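Local atomic coordinates of protein osa (PDB entry 4O7K), a protein that suppresses the oncogenicity of Agrobacterium tumefaciens and acts as a plasmid fertility inhibition factor of the ParB/Srx superfamily. Residues Q89-P92 with D96-K99; P104-H109 with S143-A148; L81-E86 with S124-L129; L47-P50 with D54-M57. The protein carries 1 engineered substitution. All blocks are in the same frame, centred on the assembly; numbering follows the deposited sequence.

Contact 1: Q89-P92 with D96-K99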
loop_
_atom_site.group_PDB
_atom_site.type_symbol
_atom_site.label_atom_id
_atom_site.label_comp_id
_atom_site.label_asym_id
_atom_site.label_seq_id
_atom_site.Cartn_x
_atom_site.Cartn_y
_atom_site.Cartn_z
ATOM N N GLN A 89 4.704 -13.075 -7.028
ATOM C CA GLN A 89 4.122 -11.959 -6.271
ATOM C C GLN A 89 2.721 -11.624 -6.761
ATOM O O GLN A 89 2.197 -10.559 -6.443
ATOM C CB GLN A 89 5.019 -10.717 -6.353
ATOM C CG GLN A 89 6.414 -10.951 -5.780
ATOM C CD GLN A 89 7.176 -9.669 -5.463
ATOM O OE1 GLN A 89 8.096 -9.670 -4.644
ATOM N NE2 GLN A 89 6.806 -8.578 -6.119
ATOM N N ALA A 90 2.115 -12.529 -7.528
ATOM C CA ALA A 90 0.758 -12.321 -8.047
ATOM C C ALA A 90 -0.217 -11.885 -6.949
ATOM O O ALA A 90 -0.233 -12.435 -5.854
ATOM C CB ALA A 90 0.240 -13.577 -8.715
ATOM N N CYS A 91 -1.031 -10.891 -7.253
ATOM C CA CYS A 91 -1.986 -10.377 -6.274
ATOM C C CYS A 91 -3.280 -11.179 -6.282
ATOM O O CYS A 91 -3.938 -11.288 -7.321
ATOM C CB CYS A 91 -2.282 -8.919 -6.561
ATOM S SG CYS A 91 -3.354 -8.172 -5.344
ATOM N N PRO A 92 -3.646 -11.765 -5.128
ATOM C CA PRO A 92 -4.960 -12.413 -5.016
ATOM C C PRO A 92 -6.086 -11.388 -5.156
ATOM O O PRO A 92 -5.845 -10.201 -4.923
ATOM C CB PRO A 92 -4.951 -13.010 -3.598
ATOM C CG PRO A 92 -3.519 -12.976 -3.150
ATOM C CD PRO A 92 -2.892 -11.817 -3.863
ATOM N N ASP A 96 -9.995 -13.063 -1.569
ATOM C CA ASP A 96 -9.177 -14.229 -1.276
ATOM C C ASP A 96 -7.942 -13.883 -0.463
ATOM O O ASP A 96 -7.212 -14.772 -0.018
ATOM C CB ASP A 96 -8.757 -14.922 -2.573
ATOM C CG ASP A 96 -9.936 -15.474 -3.338
ATOM O OD1 ASP A 96 -10.867 -15.995 -2.692
ATOM O OD2 ASP A 96 -9.935 -15.380 -4.582
ATOM N N MET A 97 -7.699 -12.593 -0.272
ATOM C CA MET A 97 -6.515 -12.183 0.466
ATOM C C MET A 97 -6.444 -12.777 1.880
ATOM O O MET A 97 -5.364 -13.173 2.305
ATOM C CB MET A 97 -6.426 -10.655 0.524
ATOM C CG MET A 97 -5.951 -10.038 -0.781
ATOM S SD MET A 97 -6.013 -8.240 -0.743
ATOM C CE MET A 97 -5.603 -7.846 -2.445
ATOM N N PRO A 98 -7.583 -12.867 2.606
ATOM C CA PRO A 98 -7.403 -13.421 3.957
ATOM C C PRO A 98 -7.011 -14.894 3.974
ATOM O O PRO A 98 -6.611 -15.387 5.026
ATOM C CB PRO A 98 -8.780 -13.215 4.609
ATOM C CG PRO A 98 -9.365 -12.050 3.885
ATOM C CD PRO A 98 -8.916 -12.254 2.450
ATOM N N LYS A 99 -7.086 -15.576 2.830
ATOM C CA LYS A 99 -6.700 -16.986 2.762
ATOM C C LYS A 99 -5.192 -17.162 2.706
ATOM O O LYS A 99 -4.691 -18.270 2.894
ATOM C CB LYS A 99 -7.337 -17.676 1.550
ATOM C CG LYS A 99 -8.849 -17.767 1.614
ATOM C CD LYS A 99 -9.454 -18.066 0.246
ATOM C CE LYS A 99 -10.861 -17.471 0.125
ATOM N NZ LYS A 99 -11.940 -18.394 0.575
#
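Asp96, whose CB packs loosely on the ring of Pro92, gives its carbonyl O to Lys99 N at 3.0 Å, closing a turn of 3-10 helix. That 3-10 segment, 96-99, and the irregular piece 89-92 both belong to the long loop between helix 73-81 and helix 103-112. No hydrogen bond runs from one segment to the other, so the loop folds back on itself through apolar contact centred on Met97 and Pro92. Met97 CG stands anti to the carbonyl carbon (chi1 -76°), and the chain then runs extended, carrying the terminal methyl over to the 89-92 side. On the way Met97 CG passes 4.2 Å from Pro92 CB, while the backbones come closest at Pro92 and Met97, with CA to CA 5.7 Å. The Cys91 sulfur is placed to receive the methyl because it lies anti to its own backbone N, at chi1 -176°. Around the pair, Tyr77 of helix 73-81 touches both Cys91 and Met97, and Met144 of helix 140-148 touches both Pro92 and Met97. The loop is thus packed against two helices, and Met97 is buried between them. At its far end, Met97 CE faces two neighbouring atoms of the other segment, 3.7 Å from Cys91 SG and 3.4 Å from Pro92 O, a carbonyl oxygen that the contact buries with no hydrogen-bonding partner assigned in the model.

Contact 2: P104-H109 with S143-A148. With PO4 (phosphate ion), chain C.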
loop_
_atom_site.group_PDB
_atom_site.type_symbol
_atom_site.label_atom_id
_atom_site.label_comp_id
_atom_site.label_asym_id
_atom_site.label_seq_id
_atom_site.Cartn_x
_atom_site.Cartn_y
_atom_site.Cartn_z
ATOM N N PRO A 104 -3.025 -14.301 8.848
ATOM C CA PRO A 104 -3.344 -14.231 10.283
ATOM C C PRO A 104 -2.231 -13.573 11.096
ATOM O O PRO A 104 -2.516 -12.831 12.033
ATOM C CB PRO A 104 -3.517 -15.703 10.674
ATOM C CG PRO A 104 -3.975 -16.366 9.416
ATOM C CD PRO A 104 -3.192 -15.674 8.326
ATOM N N SER A 105 -0.981 -13.838 10.732
ATOM C CA SER A 105 0.149 -13.220 11.412
ATOM C C SER A 105 0.142 -11.709 11.202
ATOM O O SER A 105 0.416 -10.948 12.118
ATOM C CB SER A 105 1.467 -13.814 10.915
ATOM O OG SER A 105 2.568 -13.109 11.454
ATOM N N SER A 106 -0.173 -11.273 9.988
ATOM C CA SER A 106 -0.269 -9.843 9.728
ATOM C C SER A 106 -1.418 -9.207 10.525
ATOM O O SER A 106 -1.256 -8.150 11.155
ATOM C CB SER A 106 -0.456 -9.591 8.233
ATOM O OG SER A 106 -0.424 -8.201 7.962
ATOM N N ALA A 107 -2.582 -9.850 10.493
ATOM C CA ALA A 107 -3.755 -9.355 11.210
ATOM C C ALA A 107 -3.463 -9.197 12.700
ATOM O O ALA A 107 -3.885 -8.218 13.336
ATOM C CB ALA A 107 -4.929 -10.287 10.993
ATOM N N ALA A 108 -2.728 -10.158 13.247
ATOM C CA ALA A 108 -2.335 -10.127 14.655
ATOM C C ALA A 108 -1.472 -8.914 14.963
ATOM O O ALA A 108 -1.687 -8.233 15.958
ATOM C CB ALA A 108 -1.597 -11.402 15.030
ATOM N N HIS A 109 -0.487 -8.635 14.112
ATOM C CA HIS A 109 0.376 -7.476 14.337
ATOM C C HIS A 109 -0.439 -6.198 14.223
ATOM O O HIS A 109 -0.283 -5.282 15.028
ATOM C CB HIS A 109 1.554 -7.439 13.354
ATOM C CG HIS A 109 2.630 -6.468 13.743
ATOM N ND1 HIS A 109 3.760 -6.259 12.981
ATOM C CD2 HIS A 109 2.748 -5.656 14.822
ATOM C CE1 HIS A 109 4.528 -5.361 13.572
ATOM N NE2 HIS A 109 3.935 -4.979 14.690
ATOM N N SER A 143 0.207 -5.440 2.982
ATOM C CA SER A 143 -0.501 -4.721 1.913
ATOM C C SER A 143 -1.863 -5.354 1.638
ATOM O O SER A 143 -2.849 -4.644 1.403
ATOM C CB SER A 143 0.324 -4.698 0.610
ATOM O OG SER A 143 1.523 -3.950 0.754
ATOM N N MET A 144 -1.921 -6.685 1.657
ATOM C CA MET A 144 -3.194 -7.386 1.476
ATOM C C MET A 144 -4.182 -7.039 2.587
ATOM O O MET A 144 -5.376 -6.845 2.344
ATOM C CB MET A 144 -2.985 -8.902 1.437
ATOM C CG MET A 144 -2.184 -9.408 0.248
ATOM S SD MET A 144 -2.084 -11.206 0.325
ATOM C CE MET A 144 -0.812 -11.550 -0.906
ATOM N N TRP A 145 -3.671 -6.982 3.811
ATOM C CA TRP A 145 -4.504 -6.683 4.971
ATOM C C TRP A 145 -5.168 -5.323 4.760
ATOM O O TRP A 145 -6.388 -5.201 4.868
ATOM C CB TRP A 145 -3.669 -6.706 6.261
ATOM C CG TRP A 145 -4.498 -6.606 7.537
ATOM C CD1 TRP A 145 -4.967 -7.645 8.302
ATOM C CD2 TRP A 145 -4.951 -5.403 8.179
ATOM N NE1 TRP A 145 -5.679 -7.160 9.378
ATOM C CE2 TRP A 145 -5.685 -5.787 9.324
ATOM C CE3 TRP A 145 -4.808 -4.038 7.893
ATOM C CZ2 TRP A 145 -6.269 -4.860 10.183
ATOM C CZ3 TRP A 145 -5.387 -3.119 8.747
ATOM C CH2 TRP A 145 -6.109 -3.535 9.883
ATOM N N LEU A 146 -4.364 -4.322 4.394
ATOM C CA LEU A 146 -4.861 -2.963 4.200
ATOM C C LEU A 146 -5.885 -2.918 3.081
ATOM O O LEU A 146 -6.932 -2.290 3.206
ATOM C CB LEU A 146 -3.707 -1.987 3.905
ATOM C CG LEU A 146 -2.677 -1.736 5.019
ATOM C CD1 LEU A 146 -1.371 -1.214 4.432
ATOM C CD2 LEU A 146 -3.221 -0.747 6.036
ATOM N N LEU A 147 -5.581 -3.605 1.989
ATOM C CA LEU A 147 -6.469 -3.621 0.830
ATOM C C LEU A 147 -7.797 -4.321 1.143
ATOM O O LEU A 147 -8.878 -3.806 0.828
ATOM C CB LEU A 147 -5.769 -4.290 -0.347
ATOM C CG LEU A 147 -4.667 -3.443 -0.977
ATOM C CD1 LEU A 147 -4.039 -4.214 -2.133
ATOM C CD2 LEU A 147 -5.228 -2.093 -1.439
ATOM N N ALA A 148 -7.710 -5.482 1.784
ATOM C CA ALA A 148 -8.904 -6.253 2.123
ATOM C C ALA A 148 -9.757 -5.500 3.136
ATOM O O ALA A 148 -10.977 -5.668 3.169
ATOM C CB ALA A 148 -8.523 -7.636 2.660
HETATM P P PO4 C . -8.962 -8.425 11.480
HETATM O O1 PO4 C . -8.104 -8.996 10.360
HETATM O O2 PO4 C . -10.119 -7.648 10.898
HETATM O O3 PO4 C . -9.510 -9.536 12.345
HETATM O O4 PO4 C . -8.122 -7.520 12.348
#
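Trp145 brings the pyrrole part of its indole against Ala107, with NE1 only 3.4 Å from Ala107 CA and 3.6 Å from Ala107 CB. The neighbouring ring carbon, Trp145 CD1, follows the same course, 3.8 Å from Ala107 CB, and the approach is oblique. Further back along the side chain, Ser106 OG meets Trp145 CB at 4.0 Å. The indole reaches helix 103-112 because CG is anti to the backbone N (chi1 -171°), which throws the ring off its own helix. The small side chain of Ala107 lets the two backbones come near, and its CA is 6.8 Å from that of Trp145. The indole N-H is spent on a bound phosphate ion: Trp145 NE1 donates to phosphate O1 at 3.2 Å, through a bent bond of 138°. A second phosphate oxygen, O4, lies in the ring plane at the benzo edge, 3.9 Å from Trp145 CZ2. His149 NE2 and His52 NE2 also hydrogen-bond this ion, which probably came from the crystallisation liquor and may mark a pocket that can hold an anion. The same two histidines flank the indole, His149 stacked on it and His52 edge-to-face, and Phe110 stacks on it as well. Helix 140-148 is thereby joined to helix 103-112, and on other sides it packs against helix 73-81 and strand 118-128.

Contact 3: L81-E86 with S124-L129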
loop_
_atom_site.group_PDB
_atom_site.type_symbol
_atom_site.label_atom_id
_atom_site.label_comp_id
_atom_site.label_asym_id
_atom_site.label_seq_id
_atom_site.Cartn_x
_atom_site.Cartn_y
_atom_site.Cartn_z
ATOM N N LEU A 81 -2.248 -5.912 -9.504
ATOM C CA LEU A 81 -2.871 -6.897 -10.375
ATOM C C LEU A 81 -2.220 -6.914 -11.763
ATOM O O LEU A 81 -2.254 -7.928 -12.457
ATOM C CB LEU A 81 -4.367 -6.627 -10.507
ATOM C CG LEU A 81 -5.218 -7.013 -9.300
ATOM C CD1 LEU A 81 -6.599 -6.391 -9.412
ATOM C CD2 LEU A 81 -5.327 -8.522 -9.156
ATOM N N ALA A 82 -1.617 -5.796 -12.160
ATOM C CA ALA A 82 -0.988 -5.703 -13.479
ATOM C C ALA A 82 0.322 -6.504 -13.562
ATOM O O ALA A 82 0.918 -6.642 -14.634
ATOM C CB ALA A 82 -0.746 -4.242 -13.843
ATOM N N LEU A 83 0.762 -7.041 -12.430
ATOM C CA LEU A 83 1.882 -7.957 -12.420
ATOM C C LEU A 83 1.523 -9.220 -13.193
ATOM O O LEU A 83 2.395 -9.902 -13.712
ATOM C CB LEU A 83 2.286 -8.334 -10.998
ATOM C CG LEU A 83 3.364 -7.559 -10.258
ATOM C CD1 LEU A 83 3.865 -8.405 -9.085
ATOM C CD2 LEU A 83 4.501 -7.144 -11.172
ATOM N N GLY A 84 0.234 -9.536 -13.246
ATOM C CA GLY A 84 -0.222 -10.741 -13.910
ATOM C C GLY A 84 -0.528 -11.832 -12.907
ATOM O O GLY A 84 -0.366 -11.628 -11.704
ATOM N N VAL A 85 -0.952 -12.998 -13.389
ATOM C CA VAL A 85 -1.475 -14.036 -12.499
ATOM C C VAL A 85 -0.488 -15.147 -12.147
ATOM O O VAL A 85 -0.744 -15.941 -11.237
ATOM C CB VAL A 85 -2.732 -14.699 -13.099
ATOM C CG1 VAL A 85 -3.886 -13.713 -13.125
ATOM C CG2 VAL A 85 -2.441 -15.234 -14.485
ATOM N N GLU A 86 0.634 -15.207 -12.851
ATOM C CA GLU A 86 1.564 -16.318 -12.659
ATOM C C GLU A 86 2.761 -15.937 -11.796
ATOM O O GLU A 86 3.430 -16.801 -11.240
ATOM C CB GLU A 86 2.030 -16.845 -14.014
ATOM C CG GLU A 86 1.037 -16.553 -15.127
ATOM C CD GLU A 86 1.482 -17.080 -16.472
ATOM O OE1 GLU A 86 1.688 -18.307 -16.591
ATOM O OE2 GLU A 86 1.616 -16.265 -17.408
ATOM N N SER A 124 8.182 -1.163 -5.543
ATOM C CA SER A 124 8.903 -0.607 -6.670
ATOM C C SER A 124 8.014 -0.558 -7.897
ATOM O O SER A 124 7.212 -1.461 -8.124
ATOM C CB SER A 124 10.157 -1.436 -6.959
ATOM O OG SER A 124 10.981 -1.523 -5.810
ATOM N N PRO A 125 8.152 0.505 -8.699
ATOM C CA PRO A 125 7.498 0.520 -10.002
ATOM C C PRO A 125 8.225 -0.463 -10.913
ATOM O O PRO A 125 9.419 -0.683 -10.710
ATOM C CB PRO A 125 7.695 1.954 -10.482
ATOM C CG PRO A 125 8.937 2.406 -9.787
ATOM C CD PRO A 125 8.955 1.711 -8.458
ATOM N N THR A 126 7.530 -1.041 -11.885
ATOM C CA THR A 126 8.173 -1.954 -12.818
ATOM C C THR A 126 7.358 -2.024 -14.106
ATOM O O THR A 126 6.300 -1.397 -14.223
ATOM C CB THR A 126 8.364 -3.378 -12.191
ATOM O OG1 THR A 126 9.272 -4.157 -12.992
ATOM C CG2 THR A 126 7.037 -4.113 -12.032
ATOM N N MET A 127 7.865 -2.782 -15.075
ATOM C CA MET A 127 7.230 -2.927 -16.379
ATOM C C MET A 127 6.965 -4.409 -16.627
ATOM O O MET A 127 7.860 -5.238 -16.474
ATOM C CB MET A 127 8.119 -2.328 -17.479
ATOM C CG MET A 127 7.489 -2.227 -18.869
ATOM S SD MET A 127 7.504 -3.791 -19.769
ATOM C CE MET A 127 9.260 -4.077 -19.895
ATOM N N ILE A 128 5.729 -4.734 -16.988
ATOM C CA ILE A 128 5.324 -6.109 -17.248
ATOM C C ILE A 128 4.567 -6.128 -18.558
ATOM O O ILE A 128 3.579 -5.414 -18.703
ATOM C CB ILE A 128 4.421 -6.679 -16.131
ATOM C CG1 ILE A 128 5.204 -6.825 -14.819
ATOM C CG2 ILE A 128 3.823 -8.017 -16.560
ATOM C CD1 ILE A 128 6.300 -7.878 -14.847
ATOM N N LEU A 129 5.056 -6.917 -19.518
ATOM C CA LEU A 129 4.417 -7.044 -20.831
ATOM C C LEU A 129 4.027 -5.698 -21.423
ATOM O O LEU A 129 2.912 -5.518 -21.912
ATOM C CB LEU A 129 3.183 -7.946 -20.738
ATOM C CG LEU A 129 3.513 -9.395 -20.374
ATOM C CD1 LEU A 129 2.240 -10.221 -20.276
ATOM C CD2 LEU A 129 4.488 -10.004 -21.383
#
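Leu83 and Ile128 meet where helix 73-81 runs out in a type I beta turn, Leu81 to Gly84, beside the end of strand 118-128. The turn is closed by Gly84 N donating to Leu81 O at 3.1 Å. Gly84 is the first residue to leave the helical backbone, at a phi of 101°, a positive value that glycine, lacking a CB, takes without strain against the preceding carbonyl. Across the contact the touching atoms are aliphatic carbons and two carbonyl oxygens, with no hydrogen bond between the segments. The CB of Leu83 sets off away from the strand, but the side chain turns back, and its CD2 methyl touches Ile128 CG1 at 3.7 Å. Its chi1 of -93° stands some 30° off a staggered position. Leu83 CD2 also lies 4.0 Å from Thr126 CG2, where the two side chains cross at about a right angle. Ile128 spreads its two branches over different parts of the turn. CG1 takes the leucine, whereas Ile128 CG2, anti to the backbone N, is set against the turn's backbone, 3.7 Å from Ala82 O and equally 3.7 Å from Leu83 O. Ala82 O is not left to that methyl alone, since it accepts a hydrogen bond from His131 NE2. Strand 131-136 pairs with 118-128 in an antiparallel hairpin, with backbone bonds joining Thr126 to Ala133. Ala133 also touches Ala82 and Leu83, so the turn that follows helix 73-81 lies on both strands at this edge of the mixed sheet, while Pro125 packs on helix 161-171.

Contact 4: L47-P50 with D54-M57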
loop_
_atom_site.group_PDB
_atom_site.type_symbol
_atom_site.label_atom_id
_atom_site.label_comp_id
_atom_site.label_asym_id
_atom_site.label_seq_id
_atom_site.Cartn_x
_atom_site.Cartn_y
_atom_site.Cartn_z
ATOM N N LEU A 47 -4.121 5.075 10.769
ATOM C CA LEU A 47 -4.866 4.818 9.536
ATOM C C LEU A 47 -6.296 4.429 9.889
ATOM O O LEU A 47 -6.514 3.440 10.582
ATOM C CB LEU A 47 -4.195 3.711 8.698
ATOM C CG LEU A 47 -2.852 4.018 8.032
ATOM C CD1 LEU A 47 -1.748 3.952 9.067
ATOM C CD2 LEU A 47 -2.564 3.004 6.940
ATOM N N PRO A 48 -7.274 5.226 9.433
ATOM C CA PRO A 48 -8.680 4.856 9.628
ATOM C C PRO A 48 -8.970 3.563 8.878
ATOM O O PRO A 48 -8.494 3.415 7.750
ATOM C CB PRO A 48 -9.457 6.025 9.013
ATOM C CG PRO A 48 -8.440 7.133 8.809
ATOM C CD PRO A 48 -7.121 6.456 8.638
ATOM N N VAL A 49 -9.711 2.649 9.500
ATOM C CA VAL A 49 -10.116 1.397 8.861
ATOM C C VAL A 49 -11.619 1.249 8.998
ATOM O O VAL A 49 -12.114 1.123 10.118
ATOM C CB VAL A 49 -9.449 0.176 9.499
ATOM C CG1 VAL A 49 -9.733 -1.053 8.663
ATOM C CG2 VAL A 49 -7.955 0.393 9.657
ATOM N N PRO A 50 -12.352 1.272 7.869
ATOM C CA PRO A 50 -13.823 1.225 7.909
ATOM C C PRO A 50 -14.362 0.079 8.750
ATOM O O PRO A 50 -13.958 -1.064 8.528
ATOM C CB PRO A 50 -14.211 1.036 6.443
ATOM C CG PRO A 50 -13.071 1.632 5.676
ATOM C CD PRO A 50 -11.836 1.353 6.490
ATOM N N ASP A 54 -8.785 1.412 14.536
ATOM C CA ASP A 54 -7.685 2.075 13.842
ATOM C C ASP A 54 -6.498 1.152 13.651
ATOM O O ASP A 54 -6.228 0.308 14.503
ATOM C CB ASP A 54 -7.206 3.306 14.619
ATOM C CG ASP A 54 -8.282 4.349 14.789
ATOM O OD1 ASP A 54 -9.256 4.336 14.009
ATOM O OD2 ASP A 54 -8.124 5.206 15.685
ATOM N N ALA A 55 -5.783 1.330 12.547
ATOM C CA ALA A 55 -4.486 0.690 12.368
ATOM C C ALA A 55 -3.394 1.743 12.519
ATOM O O ALA A 55 -3.647 2.941 12.343
ATOM C CB ALA A 55 -4.397 -0.001 11.005
ATOM N N PHE A 56 -2.191 1.295 12.867
ATOM C CA PHE A 56 -1.039 2.181 12.970
ATOM C C PHE A 56 0.150 1.597 12.215
ATOM O O PHE A 56 0.407 0.394 12.282
ATOM C CB PHE A 56 -0.666 2.424 14.432
ATOM C CG PHE A 56 -1.696 3.211 15.186
ATOM C CD1 PHE A 56 -2.803 2.579 15.731
ATOM C CD2 PHE A 56 -1.571 4.584 15.331
ATOM C CE1 PHE A 56 -3.772 3.311 16.416
ATOM C CE2 PHE A 56 -2.538 5.324 16.027
ATOM C CZ PHE A 56 -3.636 4.684 16.566
ATOM N N MET A 57 0.867 2.454 11.490
ATOM C CA MET A 57 2.054 2.034 10.770
ATOM C C MET A 57 3.187 3.010 11.025
ATOM O O MET A 57 2.951 4.135 11.469
ATOM C CB MET A 57 1.767 1.911 9.266
ATOM C CG MET A 57 0.650 0.925 8.944
ATOM S SD MET A 57 0.534 0.577 7.178
ATOM C CE MET A 57 1.789 -0.693 7.057
HETATM O O HOH W 1 -10.801 3.102 12.087
#
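Leu47 and Met57 form the apolar centre, their side chains crossing at a slant. Both leucine methyls take part: Leu47 CD1 lies 3.9 Å from Met57 CG, and Leu47 CD2 is at the same 3.9 Å from Met57 SD. Met57 CG stands beside its backbone N (chi1 -58°), which brings it to Leu47 CD1. Beside them Val49 CG2 covers Ala55, 3.8 Å from Ala55 CB. Leu146 of helix 140-148 packs on Leu47 and Met57, and Trp145 of the same helix on Ala55. These residues belong to a beta hairpin, strand 44-47 returning as strand 55-58, and Leu47 and Ala55 face each other as an antiparallel hydrogen-bonded pair with both side chains on the helix-covered face of the sheet. Leu47 N gives a short, nearly straight bond to Ala55 O (2.7 Å, 170°), with the donor tilted out of the carbonyl plane. In return Ala55 N reaches Leu47 O at 3.0 Å, this time within that plane. Past the pair, water takes over from direct pairing: Val49 N donates to a water at 2.8 Å, which in turn is hydrogen-bonded to Asp54 OD1. The other carboxylate oxygen, Asp54 OD2, makes a salt bridge to Arg46 NE.

Helix 140-148 is the common element of three contacts: contact 2 lies on it, and its side chains also pack on contacts 1 and 4. Contact 3 stands apart, its centre 27 Å from that of contact 4 on the opposite side of the chain's centre, although both reach the same mixed sheet. Contact 1 is nested within the loop that contact 3 closes and touches it through Gln89, Ala90 and Cys91. All four are partly buried: contact 4 has four buried residues among seven that touch, the others one each (Met97, Trp145, Leu83). Contact 4 alone has backbone pairing across its segments. Contacts 1 and 3 rely on apolar packing, whereas contact 2 adds a bound phosphate beside the tryptophan.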